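PDB 3GN3: putative protein-disulfide isomerase from Pseudomonas syringae pv. tomato, which is of unknown function but probably catalyses thiol-disulfide exchange, like the DsbA-type oxidoreductases it resembles. Local coordinates for residues A[33-38]-A[172-177]. Residues are numbered along the deposited sequence; the frame is centred on the assembly and turned at random.
Sequences FFKLDD and DPVSKW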
# COMPACT_ATOMS: atom_id res chain seq x y z
N PHE A 33 -12.39 15.47 -14.35
CA PHE A 33 -12.80 14.73 -15.54
C PHE A 33 -12.97 15.68 -16.73
O PHE A 33 -12.39 15.47 -17.80
CB PHE A 33 -14.09 13.94 -15.27
CG PHE A 33 -14.68 13.32 -16.50
CD1 PHE A 33 -14.08 12.21 -17.09
CD2 PHE A 33 -15.83 13.86 -17.08
CE1 PHE A 33 -14.63 11.63 -18.23
CE2 PHE A 33 -16.40 13.27 -18.23
CZ PHE A 33 -15.79 12.16 -18.81
N PHE A 34 -13.77 16.72 -16.52
CA PHE A 34 -13.95 17.77 -17.51
C PHE A 34 -12.68 18.58 -17.88
O PHE A 34 -12.76 19.47 -18.72
CB PHE A 34 -15.10 18.71 -17.12
CG PHE A 34 -16.47 18.10 -17.28
CD1 PHE A 34 -16.89 17.59 -18.52
CD2 PHE A 34 -17.35 18.03 -16.21
CE1 PHE A 34 -18.16 17.02 -18.69
CE2 PHE A 34 -18.63 17.45 -16.37
CZ PHE A 34 -19.03 16.95 -17.61
N LYS A 35 -11.52 18.27 -17.30
CA LYS A 35 -10.28 18.94 -17.69
C LYS A 35 -9.37 18.03 -18.50
O LYS A 35 -8.32 18.46 -18.98
CB LYS A 35 -9.53 19.47 -16.47
CG LYS A 35 -10.20 20.66 -15.78
CD LYS A 35 -9.25 21.32 -14.77
CE LYS A 35 -10.02 22.18 -13.79
NZ LYS A 35 -9.16 22.70 -12.70
N LEU A 36 -9.75 16.77 -18.68
CA LEU A 36 -8.85 15.84 -19.33
C LEU A 36 -8.68 16.09 -20.84
O LEU A 36 -7.61 15.82 -21.39
CB LEU A 36 -9.20 14.38 -19.01
CG LEU A 36 -9.08 13.97 -17.54
CD1 LEU A 36 -9.71 12.59 -17.33
CD2 LEU A 36 -7.63 14.01 -17.02
N ASP A 37 -9.72 16.62 -21.49
CA ASP A 37 -9.61 17.03 -22.90
C ASP A 37 -8.56 18.12 -23.08
O ASP A 37 -7.65 17.95 -23.88
CB ASP A 37 -10.95 17.46 -23.49
CG ASP A 37 -11.86 16.28 -23.87
OD1 ASP A 37 -13.08 16.51 -24.07
OD2 ASP A 37 -11.37 15.13 -23.97
N ASP A 38 -8.68 19.21 -22.31
CA ASP A 38 -7.66 20.27 -22.31
C ASP A 38 -6.31 19.70 -22.03
O ASP A 38 -5.34 20.04 -22.70
CB ASP A 38 -7.86 21.32 -21.23
CG ASP A 38 -9.24 21.86 -21.18
OD1 ASP A 38 -10.08 21.42 -22.02
OD2 ASP A 38 -9.47 22.73 -20.29
N ASP A 172 -6.48 22.60 -9.87
CA ASP A 172 -5.34 23.14 -10.61
C ASP A 172 -5.72 23.64 -12.00
O ASP A 172 -6.58 23.05 -12.66
CB ASP A 172 -4.22 22.11 -10.76
CG ASP A 172 -3.53 21.79 -9.46
OD1 ASP A 172 -3.75 22.53 -8.48
OD2 ASP A 172 -2.78 20.78 -9.43
N PRO A 173 -5.08 24.74 -12.44
CA PRO A 173 -5.14 25.09 -13.87
C PRO A 173 -4.47 23.97 -14.66
O PRO A 173 -3.41 23.45 -14.24
CB PRO A 173 -4.30 26.37 -13.96
CG PRO A 173 -4.16 26.88 -12.57
CD PRO A 173 -4.39 25.76 -11.63
N VAL A 174 -5.06 23.60 -15.79
CA VAL A 174 -4.51 22.53 -16.64
C VAL A 174 -3.03 22.78 -16.97
O VAL A 174 -2.24 21.83 -17.08
CB VAL A 174 -5.38 22.33 -17.91
CG1 VAL A 174 -4.74 21.36 -18.91
CG2 VAL A 174 -6.78 21.84 -17.52
N SER A 175 -2.65 24.05 -17.08
CA SER A 175 -1.26 24.43 -17.39
C SER A 175 -0.32 24.02 -16.27
O SER A 175 0.85 23.74 -16.54
CB SER A 175 -1.14 25.93 -17.68
OG SER A 175 -1.81 26.67 -16.68
N LYS A 176 -0.82 23.97 -15.02
CA LYS A 176 -0.02 23.39 -13.93
C LYS A 176 0.19 21.88 -14.12
O LYS A 176 1.34 21.40 -14.00
CB LYS A 176 -0.55 23.72 -12.53
CG LYS A 176 0.39 23.25 -11.44
CD LYS A 176 -0.24 23.38 -10.04
CE LYS A 176 0.41 22.42 -8.98
NZ LYS A 176 -0.05 20.98 -9.06
N TRP A 177 -0.89 21.15 -14.45
CA TRP A 177 -0.76 19.72 -14.77
C TRP A 177 0.27 19.51 -15.85
O TRP A 177 1.08 18.59 -15.74
CB TRP A 177 -2.08 19.07 -15.21
CG TRP A 177 -3.17 19.03 -14.16
CD1 TRP A 177 -3.08 19.41 -12.83
CD2 TRP A 177 -4.51 18.55 -14.35
NE1 TRP A 177 -4.29 19.21 -12.20
CE2 TRP A 177 -5.18 18.69 -13.11
CE3 TRP A 177 -5.21 18.03 -15.45
CZ2 TRP A 177 -6.54 18.32 -12.94
CZ3 TRP A 177 -6.57 17.66 -15.28
CH2 TRP A 177 -7.21 17.80 -14.03
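A lysine laid across an apolar patch joins the turn between helices 27-33 and 36-43 to the start of the C-terminal helix 174-181, in what is probably the thioredoxin-like part of this DsbA-family chain. K35 sits within the type I turn from F33 to L36. K35 CG is anti to the K35 carbonyl carbon (chi1 -70°), and the extended chain beyond it lies along a V174 methyl and the benzo end of W177. K35 CB touches both, meeting W177 CZ3 obliquely at 3.7 Å, and K35 CD rests against V174 CG2. This course carries K35 NZ on to D172 O, to which it donates at 2.6 Å from 38° out of the carbonyl plane; S170 O accepts a second bond from the same ammonium group. The backbone just ahead of the helix thus grips the lysine with two carbonyls. D172 OD2 is held instead by S169 N and by K176 NZ, a salt bridge of 2.8 Å. While V174 CG2 serves K35, V174 CG1, anti to the backbone N, meets D38 CB at 3.9 Å, the side chains crossing at about a right angle. L36 CD2 reaches W177 CZ3 more loosely, at 4.2 Å. W177 NE1 donates a hydrogen bond to S169 O and its ring meets F158 of strand 157-160; V174 and W177 also touch L39 of helix 36-43, while L36 packs on V20 of strand 16-22.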